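Local coordinates for Low molecular weight phosphotyrosine protein phosphatase 1 (Drosophila melanogaster, PDB 7CUY), which probably removes phosphate from tyrosine-phosphorylated proteins and from small aryl and acyl phosphates, as a low-molecular-weight member of the protein tyrosine phosphatases, at residues Q60-K65 / T136-C141. Residues are numbered along the deposited sequence; the frame is centred on the assembly and turned at random.
Sequences QKHGLK and TAYQQC
His-62 NE2 is hydrogen-bonded to Glu-135 OE1 while the same imidazole lies against the ring of Tyr-138, so helix 132-153 holds this histidine through a ring nitrogen as well as through one face. The two rings form an offset face-to-face stack, with centroids 4.0 Å apart and planes inclined by 19°. Tyr-138 CE2 sits over the centre of the imidazole, 3.4 Å above its plane, and the phenol end slides back along the histidine until Tyr-138 OH is 3.4 Å from His-62 CB. Tyr-138 reaches the histidine because its chi1 of 172° sets the ring opposite the backbone N and carries it away from the helix. Leucine suits position 64 because its branched apolar end can meet the ring and helix 15-29 at once: Leu-64 CD1 lies at the ring edge near its plane, 4.0 Å from CE1 of Tyr-138, and the side chain also touches Val-21. Between His-62 and Leu-64, Gly-63 has a positive phi, easy for a residue without a side chain; with Gly-63 N bonded to Gln-60 O at 2.7 Å and Leu-64 N to Leu-59 O, it ends helix 53-61 in a Schellman motif. Were His-62 an alanine, Glu-135 would probably lose this partner and Tyr-138 the ring stacked on its face. At the protein surface the contact thus combines a ring stack with an apolar touch, and the nearby carboxylate may favour a protonated imidazole, which would strengthen its attraction to the electron-rich phenol.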
ATOM      1  N   GLN A  60      -8.550   3.269 -13.033  1.00 30.02           N
ATOM      2  CA  GLN A  60      -9.184   3.978 -14.148  1.00 32.13           C
ATOM      3  C   GLN A  60     -10.649   4.285 -13.872  1.00 32.84           C
ATOM      4  O   GLN A  60     -11.106   5.413 -14.078  1.00 36.16           O
ATOM      5  CB  GLN A  60      -9.081   3.149 -15.423  1.00 32.70           C
ATOM      6  CG  GLN A  60      -7.700   3.012 -15.998  1.00 39.88           C
ATOM      7  CD  GLN A  60      -7.745   2.701 -17.478  1.00 49.02           C
ATOM      8  OE1 GLN A  60      -8.421   1.758 -17.899  1.00 46.59           O
ATOM      9  NE2 GLN A  60      -7.031   3.494 -18.281  1.00 49.81           N
ATOM     10  N   LYS A  61     -11.406   3.281 -13.421  1.00 31.15           N
ATOM     11  CA  LYS A  61     -12.803   3.491 -13.054  1.00 29.93           C
ATOM     12  C   LYS A  61     -12.964   4.710 -12.161  1.00 37.33           C
ATOM     13  O   LYS A  61     -13.989   5.401 -12.222  1.00 38.47           O
ATOM     14  CB  LYS A  61     -13.342   2.243 -12.353  1.00 32.83           C
ATOM     15  CG  LYS A  61     -14.743   2.362 -11.787  1.00 39.33           C
ATOM     16  CD  LYS A  61     -14.990   1.288 -10.714  1.00 43.52           C
ATOM     17  CE  LYS A  61     -16.482   1.085 -10.408  1.00 46.64           C
ATOM     18  NZ  LYS A  61     -17.228   0.432 -11.529  1.00 50.70           N
ATOM     19  N   HIS A  62     -11.954   5.004 -11.342  1.00 32.33           N
ATOM     20  CA  HIS A  62     -12.002   6.128 -10.424  1.00 28.87           C
ATOM     21  C   HIS A  62     -11.104   7.265 -10.870  1.00 30.92           C
ATOM     22  O   HIS A  62     -10.743   8.121 -10.058  1.00 30.66           O
ATOM     23  CB  HIS A  62     -11.639   5.669  -9.013  1.00 33.60           C
ATOM     24  CG  HIS A  62     -12.585   4.653  -8.462  1.00 29.05           C
ATOM     25  ND1 HIS A  62     -13.713   4.998  -7.751  1.00 36.10           N
ATOM     26  CD2 HIS A  62     -12.572   3.301  -8.513  1.00 30.65           C
ATOM     27  CE1 HIS A  62     -14.360   3.904  -7.392  1.00 31.05           C
ATOM     28  NE2 HIS A  62     -13.690   2.860  -7.847  1.00 32.74           N
ATOM     29  N   GLY A  63     -10.737   7.286 -12.150  1.00 32.02           N
ATOM     30  CA  GLY A  63      -9.994   8.400 -12.698  1.00 31.08           C
ATOM     31  C   GLY A  63      -8.551   8.471 -12.265  1.00 33.50           C
ATOM     32  O   GLY A  63      -7.982   9.566 -12.219  1.00 31.11           O
ATOM     33  N   LEU A  64      -7.937   7.333 -11.953  1.00 30.32           N
ATOM     34  CA  LEU A  64      -6.554   7.289 -11.515  1.00 26.20           C
ATOM     35  C   LEU A  64      -5.747   6.440 -12.480  1.00 24.80           C
ATOM     36  O   LEU A  64      -6.291   5.610 -13.203  1.00 29.07           O
ATOM     37  CB  LEU A  64      -6.447   6.724 -10.099  1.00 26.83           C
ATOM     38  CG  LEU A  64      -7.021   7.703  -9.097  1.00 30.10           C
ATOM     39  CD1 LEU A  64      -7.324   6.992  -7.789  1.00 25.35           C
ATOM     40  CD2 LEU A  64      -6.058   8.887  -8.905  1.00 33.06           C
ATOM     41  N   LYS A  65      -4.440   6.660 -12.486  1.00 26.76           N
ATOM     42  CA  LYS A  65      -3.540   5.950 -13.376  1.00 34.00           C
ATOM     43  C   LYS A  65      -2.475   5.226 -12.565  1.00 35.89           C
ATOM     44  O   LYS A  65      -2.087   5.664 -11.476  1.00 30.71           O
ATOM     45  CB  LYS A  65      -2.865   6.891 -14.394  1.00 36.26           C
ATOM     46  CG  LYS A  65      -3.685   7.108 -15.662  1.00 40.44           C
ATOM     47  CD  LYS A  65      -2.840   7.593 -16.857  1.00 46.61           C
ATOM     48  CE  LYS A  65      -3.490   8.801 -17.538  1.00 53.77           C
ATOM     49  NZ  LYS A  65      -4.088   8.483 -18.871  1.00 49.35           N
ATOM     50  N   THR A 136     -13.028  -3.489  -3.612  1.00 21.81           N
ATOM     51  CA  THR A 136     -13.190  -3.330  -2.167  1.00 21.40           C
ATOM     52  C   THR A 136     -11.872  -2.916  -1.520  1.00 21.69           C
ATOM     53  O   THR A 136     -11.862  -2.076  -0.612  1.00 21.60           O
ATOM     54  CB  THR A 136     -13.782  -4.590  -1.504  1.00 25.31           C
ATOM     55  OG1 THR A 136     -12.770  -5.352  -0.833  1.00 37.10           O
ATOM     56  CG2 THR A 136     -14.469  -5.455  -2.502  1.00 21.99           C
ATOM     57  N   ALA A 137     -10.749  -3.455  -2.006  1.00 20.77           N
ATOM     58  CA  ALA A 137      -9.442  -2.954  -1.591  1.00 20.69           C
ATOM     59  C   ALA A 137      -9.320  -1.450  -1.844  1.00 19.46           C
ATOM     60  O   ALA A 137      -8.810  -0.699  -1.000  1.00 18.94           O
ATOM     61  CB  ALA A 137      -8.337  -3.711  -2.328  1.00 17.82           C
ATOM     62  N   TYR A 138      -9.759  -0.994  -3.017  1.00 22.06           N
ATOM     63  CA  TYR A 138      -9.724   0.433  -3.306  1.00 20.59           C
ATOM     64  C   TYR A 138     -10.547   1.217  -2.281  1.00 21.97           C
ATOM     65  O   TYR A 138     -10.064   2.195  -1.695  1.00 22.25           O
ATOM     66  CB  TYR A 138     -10.217   0.694  -4.736  1.00 20.18           C
ATOM     67  CG  TYR A 138     -10.383   2.169  -5.029  1.00 23.75           C
ATOM     68  CD1 TYR A 138      -9.332   2.907  -5.530  1.00 25.33           C
ATOM     69  CD2 TYR A 138     -11.592   2.823  -4.780  1.00 24.05           C
ATOM     70  CE1 TYR A 138      -9.458   4.253  -5.782  1.00 28.70           C
ATOM     71  CE2 TYR A 138     -11.729   4.175  -5.027  1.00 28.96           C
ATOM     72  CZ  TYR A 138     -10.659   4.886  -5.530  1.00 28.42           C
ATOM     73  OH  TYR A 138     -10.775   6.240  -5.786  1.00 41.07           O
ATOM     74  N   GLN A 139     -11.792   0.795  -2.038  1.00 19.67           N
ATOM     75  CA  GLN A 139     -12.620   1.479  -1.050  1.00 21.30           C
ATOM     76  C   GLN A 139     -11.932   1.527   0.311  1.00 22.54           C
ATOM     77  O   GLN A 139     -11.958   2.558   0.994  1.00 22.36           O
ATOM     78  CB  GLN A 139     -13.989   0.800  -0.935  1.00 29.29           C
ATOM     79  CG  GLN A 139     -14.898   1.024  -2.135  1.00 31.19           C
ATOM     80  CD  GLN A 139     -16.378   1.177  -1.759  1.00 49.07           C
ATOM     81  OE1 GLN A 139     -16.781   1.014  -0.590  1.00 50.17           O
ATOM     82  NE2 GLN A 139     -17.192   1.532  -2.752  1.00 49.84           N
ATOM     83  N   GLN A 140     -11.303   0.422   0.719  1.00 21.98           N
ATOM     84  CA  GLN A 140     -10.620   0.388   2.008  1.00 20.67           C
ATOM     85  C   GLN A 140      -9.448   1.360   2.038  1.00 17.06           C
ATOM     86  O   GLN A 140      -9.276   2.113   3.003  1.00 20.28           O
ATOM     87  CB  GLN A 140     -10.142  -1.032   2.313  1.00 20.53           C
ATOM     88  CG  GLN A 140     -11.270  -2.007   2.604  1.00 19.58           C
ATOM     89  CD  GLN A 140     -10.795  -3.453   2.627  1.00 20.24           C
ATOM     90  OE1 GLN A 140     -10.452  -4.019   1.588  1.00 21.43           O
ATOM     91  NE2 GLN A 140     -10.788  -4.059   3.805  1.00 18.81           N
ATOM     92  N   CYS A 141      -8.626   1.346   0.990  1.00 17.64           N
ATOM     93  CA  CYS A 141      -7.486   2.251   0.915  1.00 16.17           C
ATOM     94  C   CYS A 141      -7.919   3.717   0.951  1.00 18.71           C
ATOM     95  O   CYS A 141      -7.235   4.561   1.540  1.00 15.40           O
ATOM     96  CB  CYS A 141      -6.692   1.956  -0.357  1.00 16.17           C
ATOM     97  SG  CYS A 141      -5.871   0.339  -0.311  1.00 21.71           S
TER